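Local coordinates for protein PtLCIB4 H88A mutant (Phaeodactylum tricornutum, PDB 5B5Z) that probably belongs to a zinc-dependent group of beta-carbonic anhydrases, which interconvert carbon dioxide and bicarbonate, although this form is an engineered mutant, at residues L54-S60 and H78-L84; F25-N31 and S253-V258. All blocks are in the same frame, centred on the assembly; numbering follows the deposited sequence.

Interaction 1 (L54-S60 and H78-L84); sequences LATSLCS and HFTMGGL. With ZN (zinc ion), chain C.
His78 begins the contact by laying its CB against the Leu54 side chain, 3.8 Å from Leu54 CG. Its CG sits between the backbone N and the carbonyl carbon (chi1 65°), which swings the imidazole over towards Thr56, CD2 coming 3.6 Å from Thr56 OG1 at a slant to the ring. That hydroxyl is hydrogen-bonded to Glu68 of the helix 65-75. Phe79 then pairs with Ala55 in parallel register: its N donates to Leu54 O and its O accepts from Thr56 N, both at 3.0 Å, while its ring leads off to Met98. Thr80 lies on the same face of the sheet as Thr56, its CG2 against Thr56 OG1. At Met81 the N gives a short bond of 2.7 Å to Thr56 O, and CB rests on Ser57 CB. A water at the flank of the pair donates to Thr56 OG1 and accepts from Leu58 N and, weakly, from Gly82 N. A side chain on Gly82 would run into Leu58 O. Gly83 O receives a CA-H contact from Cys59 and a weak hydrogen bond from Ser60 N, and Leu84 closes the contact with CD2 3.5 Å from Ser60 OG. Strands 52-57 and 79-80 are the parallel strands of a beta-alpha-beta unit around helix 65-75, and Cys59 lies in the loop after the first. Cys59 SG, anti to the backbone N (chi1 -174°), binds zinc at 2.3 Å alongside His115, Cys139 and a water. One CA-H...O contact and one weak bond thus reach the backbone at the zinc ligand, consistent with this end of the contact steadying its loop.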
# COMPACT_ATOMS: atom_id res chain seq x y z
N LEU A 54 -7.86 9.68 -6.49
CA LEU A 54 -8.32 8.57 -5.66
C LEU A 54 -7.26 8.20 -4.62
O LEU A 54 -6.07 8.13 -4.94
CB LEU A 54 -8.65 7.37 -6.54
CG LEU A 54 -9.11 6.10 -5.82
CD1 LEU A 54 -10.42 6.34 -5.08
CD2 LEU A 54 -9.23 4.95 -6.81
N ALA A 55 -7.68 7.99 -3.38
CA ALA A 55 -6.77 7.48 -2.35
C ALA A 55 -7.46 6.37 -1.59
O ALA A 55 -8.66 6.40 -1.42
CB ALA A 55 -6.33 8.60 -1.39
N THR A 56 -6.68 5.39 -1.13
CA THR A 56 -7.26 4.31 -0.32
C THR A 56 -6.48 4.12 0.99
O THR A 56 -5.28 4.41 1.07
CB THR A 56 -7.27 2.96 -1.06
OG1 THR A 56 -5.93 2.47 -1.22
CG2 THR A 56 -7.94 3.07 -2.45
N SER A 57 -7.19 3.65 2.01
CA SER A 57 -6.58 3.15 3.23
C SER A 57 -7.24 1.81 3.53
O SER A 57 -8.28 1.73 4.20
CB SER A 57 -6.74 4.14 4.39
OG SER A 57 -5.98 3.71 5.52
N LEU A 58 -6.65 0.78 2.95
CA LEU A 58 -7.15 -0.59 3.06
C LEU A 58 -6.01 -1.50 3.48
O LEU A 58 -4.84 -1.12 3.38
CB LEU A 58 -7.74 -1.04 1.72
CG LEU A 58 -8.90 -0.18 1.18
CD1 LEU A 58 -9.24 -0.51 -0.30
CD2 LEU A 58 -10.13 -0.31 2.07
N CYS A 59 -6.34 -2.71 3.93
CA CYS A 59 -5.29 -3.62 4.41
C CYS A 59 -4.34 -4.02 3.28
O CYS A 59 -4.73 -4.12 2.10
CB CYS A 59 -5.90 -4.89 5.05
SG CYS A 59 -4.66 -5.97 5.82
N SER A 60 -3.09 -4.24 3.65
CA SER A 60 -2.05 -4.65 2.72
C SER A 60 -2.32 -6.04 2.11
O SER A 60 -1.75 -6.38 1.09
CB SER A 60 -0.72 -4.62 3.44
OG SER A 60 -0.86 -5.17 4.73
N HIS A 78 -4.26 5.34 -7.90
CA HIS A 78 -4.53 5.84 -6.56
C HIS A 78 -3.29 5.97 -5.69
O HIS A 78 -2.31 5.25 -5.88
CB HIS A 78 -5.51 4.92 -5.84
CG HIS A 78 -4.96 3.55 -5.60
ND1 HIS A 78 -4.87 2.60 -6.60
CD2 HIS A 78 -4.48 2.96 -4.48
CE1 HIS A 78 -4.35 1.49 -6.10
NE2 HIS A 78 -4.10 1.68 -4.82
N PHE A 79 -3.36 6.89 -4.73
CA PHE A 79 -2.43 6.95 -3.61
C PHE A 79 -2.81 5.92 -2.58
O PHE A 79 -3.98 5.73 -2.31
CB PHE A 79 -2.46 8.34 -2.96
CG PHE A 79 -1.43 9.30 -3.48
CD1 PHE A 79 -1.64 9.98 -4.67
CD2 PHE A 79 -0.26 9.56 -2.75
CE1 PHE A 79 -0.69 10.90 -5.15
CE2 PHE A 79 0.68 10.46 -3.24
CZ PHE A 79 0.46 11.13 -4.43
N THR A 80 -1.84 5.26 -1.96
CA THR A 80 -2.19 4.41 -0.83
C THR A 80 -1.80 5.06 0.49
O THR A 80 -0.79 5.76 0.62
CB THR A 80 -1.56 3.03 -0.96
OG1 THR A 80 -0.15 3.17 -1.04
CG2 THR A 80 -2.06 2.36 -2.22
N MET A 81 -2.67 4.88 1.48
CA MET A 81 -2.43 5.42 2.79
C MET A 81 -2.39 4.30 3.82
O MET A 81 -2.08 4.54 4.98
CB MET A 81 -3.54 6.41 3.17
CG MET A 81 -3.43 7.76 2.49
SD MET A 81 -2.31 8.82 3.42
CE MET A 81 -3.13 9.00 5.03
N GLY A 82 -2.75 3.09 3.39
CA GLY A 82 -3.03 2.00 4.33
C GLY A 82 -1.80 1.24 4.80
O GLY A 82 -0.66 1.72 4.74
N GLY A 83 -2.04 0.04 5.29
CA GLY A 83 -1.00 -0.77 5.92
C GLY A 83 -1.75 -1.89 6.59
O GLY A 83 -2.88 -2.14 6.25
N LEU A 84 -1.14 -2.54 7.59
CA LEU A 84 -1.80 -3.67 8.25
C LEU A 84 -3.17 -3.29 8.80
O LEU A 84 -3.34 -2.26 9.44
CB LEU A 84 -0.89 -4.20 9.36
CG LEU A 84 0.41 -4.83 8.86
CD1 LEU A 84 1.25 -5.24 10.05
CD2 LEU A 84 0.12 -6.01 7.94
ZN ZN C . -6.01 -7.62 6.59
O HOH W 1 -4.31 1.65 1.24
O HOH W 2 -5.41 -9.41 6.26

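Interaction 2 (F25-N31 and S253-V258); sequences FPDALTN and SDFFVV
Val257 sets CG2 against Phe25, 3.7 Å from both CB and CG of that residue, and the two side chains cross at about a right angle. Its other methyl, CG1, anti to the backbone N (chi1 -172°), meets Asp27 OD1. The Asp27 carboxylate reaches Val258 O through two waters, each donating to OD2 and to that carbonyl, while a third links Asp27 O with Val258 N. Phe25 follows a helix and opens a type I turn that ends at Ala28, whose CB lies 4.0 Å from Phe255 CD2. The chain then becomes a short edge strand, antiparallel to 255-264 in the mixed sheet. Leu29 and Phe256 form its hydrogen-bonded pair, Leu29 N to Phe256 O and Phe256 N to Leu29 O, both 2.8 Å. Thr30 faces Phe255 in the adjoining non-hydrogen-bonded pair and serves as N-cap of the helix 31-43. Thr30 CG2 comes 3.6 Å from Phe255 CE2, and the same ring has Leu29 O by CD2 and Leu18 and Lys22 of the helix 16-24 about it. Replacing Phe255 with an alanine would probably leave Thr30 CG2 and Ala28 CB without their aromatic partner and open a gap beneath the helix 16-24. Asp254 O takes two donors: Ser253 OG, which uses a lone pair of the carbonyl within its plane, and Asn31 N, 3.1 Å away and well above that plane. The Asn31 amide lies beside the Asp254 carboxylate, their planes 77° apart, and one water joins ND2 to OD2; Asp70 also accepts from ND2, and Thr248 N donates to Asp254 OD1.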
# COMPACT_ATOMS: atom_id res chain seq x y z
N PHE A 25 -24.82 -7.99 8.10
CA PHE A 25 -24.71 -6.68 7.46
C PHE A 25 -25.80 -6.50 6.40
O PHE A 25 -25.55 -6.67 5.22
CB PHE A 25 -23.30 -6.52 6.83
CG PHE A 25 -22.18 -6.74 7.82
CD1 PHE A 25 -21.87 -5.76 8.74
CD2 PHE A 25 -21.48 -7.93 7.84
CE1 PHE A 25 -20.87 -5.96 9.67
CE2 PHE A 25 -20.46 -8.14 8.77
CZ PHE A 25 -20.16 -7.14 9.68
N PRO A 26 -27.03 -6.17 6.83
CA PRO A 26 -28.19 -6.12 5.94
C PRO A 26 -28.02 -5.14 4.80
O PRO A 26 -28.62 -5.32 3.74
CB PRO A 26 -29.32 -5.65 6.85
CG PRO A 26 -28.88 -5.92 8.18
CD PRO A 26 -27.40 -5.97 8.24
N ASP A 27 -27.22 -4.10 5.04
CA ASP A 27 -27.08 -3.00 4.09
C ASP A 27 -25.87 -3.16 3.18
O ASP A 27 -25.56 -2.24 2.43
CB ASP A 27 -27.02 -1.66 4.83
CG ASP A 27 -25.93 -1.61 5.91
OD1 ASP A 27 -25.52 -2.67 6.43
OD2 ASP A 27 -25.53 -0.48 6.29
N ALA A 28 -25.20 -4.31 3.24
CA ALA A 28 -24.00 -4.51 2.41
C ALA A 28 -24.29 -4.36 0.91
O ALA A 28 -25.33 -4.79 0.43
CB ALA A 28 -23.40 -5.87 2.67
N LEU A 29 -23.36 -3.72 0.20
CA LEU A 29 -23.45 -3.56 -1.25
C LEU A 29 -22.40 -4.42 -1.96
O LEU A 29 -21.32 -4.61 -1.42
CB LEU A 29 -23.23 -2.10 -1.65
CG LEU A 29 -24.18 -1.06 -1.05
CD1 LEU A 29 -23.76 0.36 -1.45
CD2 LEU A 29 -25.60 -1.35 -1.49
N THR A 30 -22.68 -4.91 -3.16
CA THR A 30 -21.61 -5.51 -3.95
C THR A 30 -20.62 -4.41 -4.36
O THR A 30 -20.98 -3.23 -4.40
CB THR A 30 -22.12 -6.19 -5.22
OG1 THR A 30 -22.68 -5.19 -6.09
CG2 THR A 30 -23.18 -7.23 -4.90
N ASN A 31 -19.39 -4.79 -4.68
CA ASN A 31 -18.43 -3.81 -5.17
C ASN A 31 -19.01 -2.98 -6.31
O ASN A 31 -18.87 -1.76 -6.33
CB ASN A 31 -17.15 -4.49 -5.62
CG ASN A 31 -16.20 -4.76 -4.48
OD1 ASN A 31 -16.62 -4.86 -3.32
ND2 ASN A 31 -14.91 -4.86 -4.79
N SER A 253 -19.12 -12.09 -5.79
CA SER A 253 -18.73 -10.69 -5.61
C SER A 253 -18.28 -10.42 -4.17
O SER A 253 -18.78 -11.03 -3.23
CB SER A 253 -19.87 -9.74 -5.96
OG SER A 253 -19.45 -8.38 -5.84
N ASP A 254 -17.32 -9.52 -4.01
CA ASP A 254 -17.02 -8.97 -2.70
C ASP A 254 -18.11 -7.97 -2.34
O ASP A 254 -18.84 -7.50 -3.20
CB ASP A 254 -15.66 -8.28 -2.70
CG ASP A 254 -14.51 -9.25 -2.44
OD1 ASP A 254 -14.72 -10.48 -2.34
OD2 ASP A 254 -13.37 -8.75 -2.35
N PHE A 255 -18.20 -7.63 -1.06
CA PHE A 255 -19.18 -6.68 -0.58
C PHE A 255 -18.51 -5.58 0.23
O PHE A 255 -17.36 -5.70 0.66
CB PHE A 255 -20.25 -7.37 0.28
CG PHE A 255 -21.21 -8.22 -0.52
CD1 PHE A 255 -20.81 -9.45 -1.02
CD2 PHE A 255 -22.49 -7.77 -0.78
CE1 PHE A 255 -21.69 -10.23 -1.78
CE2 PHE A 255 -23.38 -8.55 -1.53
CZ PHE A 255 -22.97 -9.77 -2.03
N PHE A 256 -19.26 -4.51 0.44
CA PHE A 256 -18.80 -3.41 1.27
C PHE A 256 -19.97 -2.87 2.07
O PHE A 256 -21.07 -2.68 1.54
CB PHE A 256 -18.17 -2.30 0.40
CG PHE A 256 -17.35 -1.28 1.18
CD1 PHE A 256 -17.94 -0.13 1.70
CD2 PHE A 256 -15.98 -1.48 1.36
CE1 PHE A 256 -17.18 0.81 2.41
CE2 PHE A 256 -15.21 -0.54 2.06
CZ PHE A 256 -15.81 0.60 2.58
N VAL A 257 -19.73 -2.65 3.36
CA VAL A 257 -20.70 -2.04 4.25
C VAL A 257 -20.35 -0.58 4.46
O VAL A 257 -19.38 -0.29 5.15
CB VAL A 257 -20.72 -2.75 5.62
CG1 VAL A 257 -21.88 -2.23 6.50
CG2 VAL A 257 -20.77 -4.26 5.43
N VAL A 258 -21.12 0.33 3.88
CA VAL A 258 -20.85 1.76 4.04
C VAL A 258 -21.26 2.28 5.41
O VAL A 258 -22.43 2.21 5.78
CB VAL A 258 -21.57 2.60 2.97
CG1 VAL A 258 -21.22 4.06 3.14
CG2 VAL A 258 -21.17 2.14 1.60
O HOH W 3 -23.73 -0.19 2.67
O HOH W 4 -24.97 1.52 4.66
O HOH W 5 -23.80 0.60 7.92
O HOH W 6 -15.35 -4.80 -1.00
O HOH W 7 -13.18 -5.97 -2.44

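In the fold
From the N terminus, the chain leaves helix 16-24, turns through 25-28, runs briefly as an edge strand at 29-30 and enters helix 31-43. Strand 52-57 follows, and interaction 1 closes a small loop around helix 65-75 when 78-84 returns beside 54-60. The partner of 25-31 arrives only at 253-258, so interaction 2 closes a far larger loop, with interaction 1 nested inside. Both contacts belong to one mixed sheet, their centres 19 Å apart, with strands 107-117 and 238-247 between them. Interaction 1 adds strand 79-80 to the sheet beside 52-57, at the side facing the second subunit, and leads the following loop past the zinc ligand; interaction 2 ties the N-terminal helices to strand 255-264.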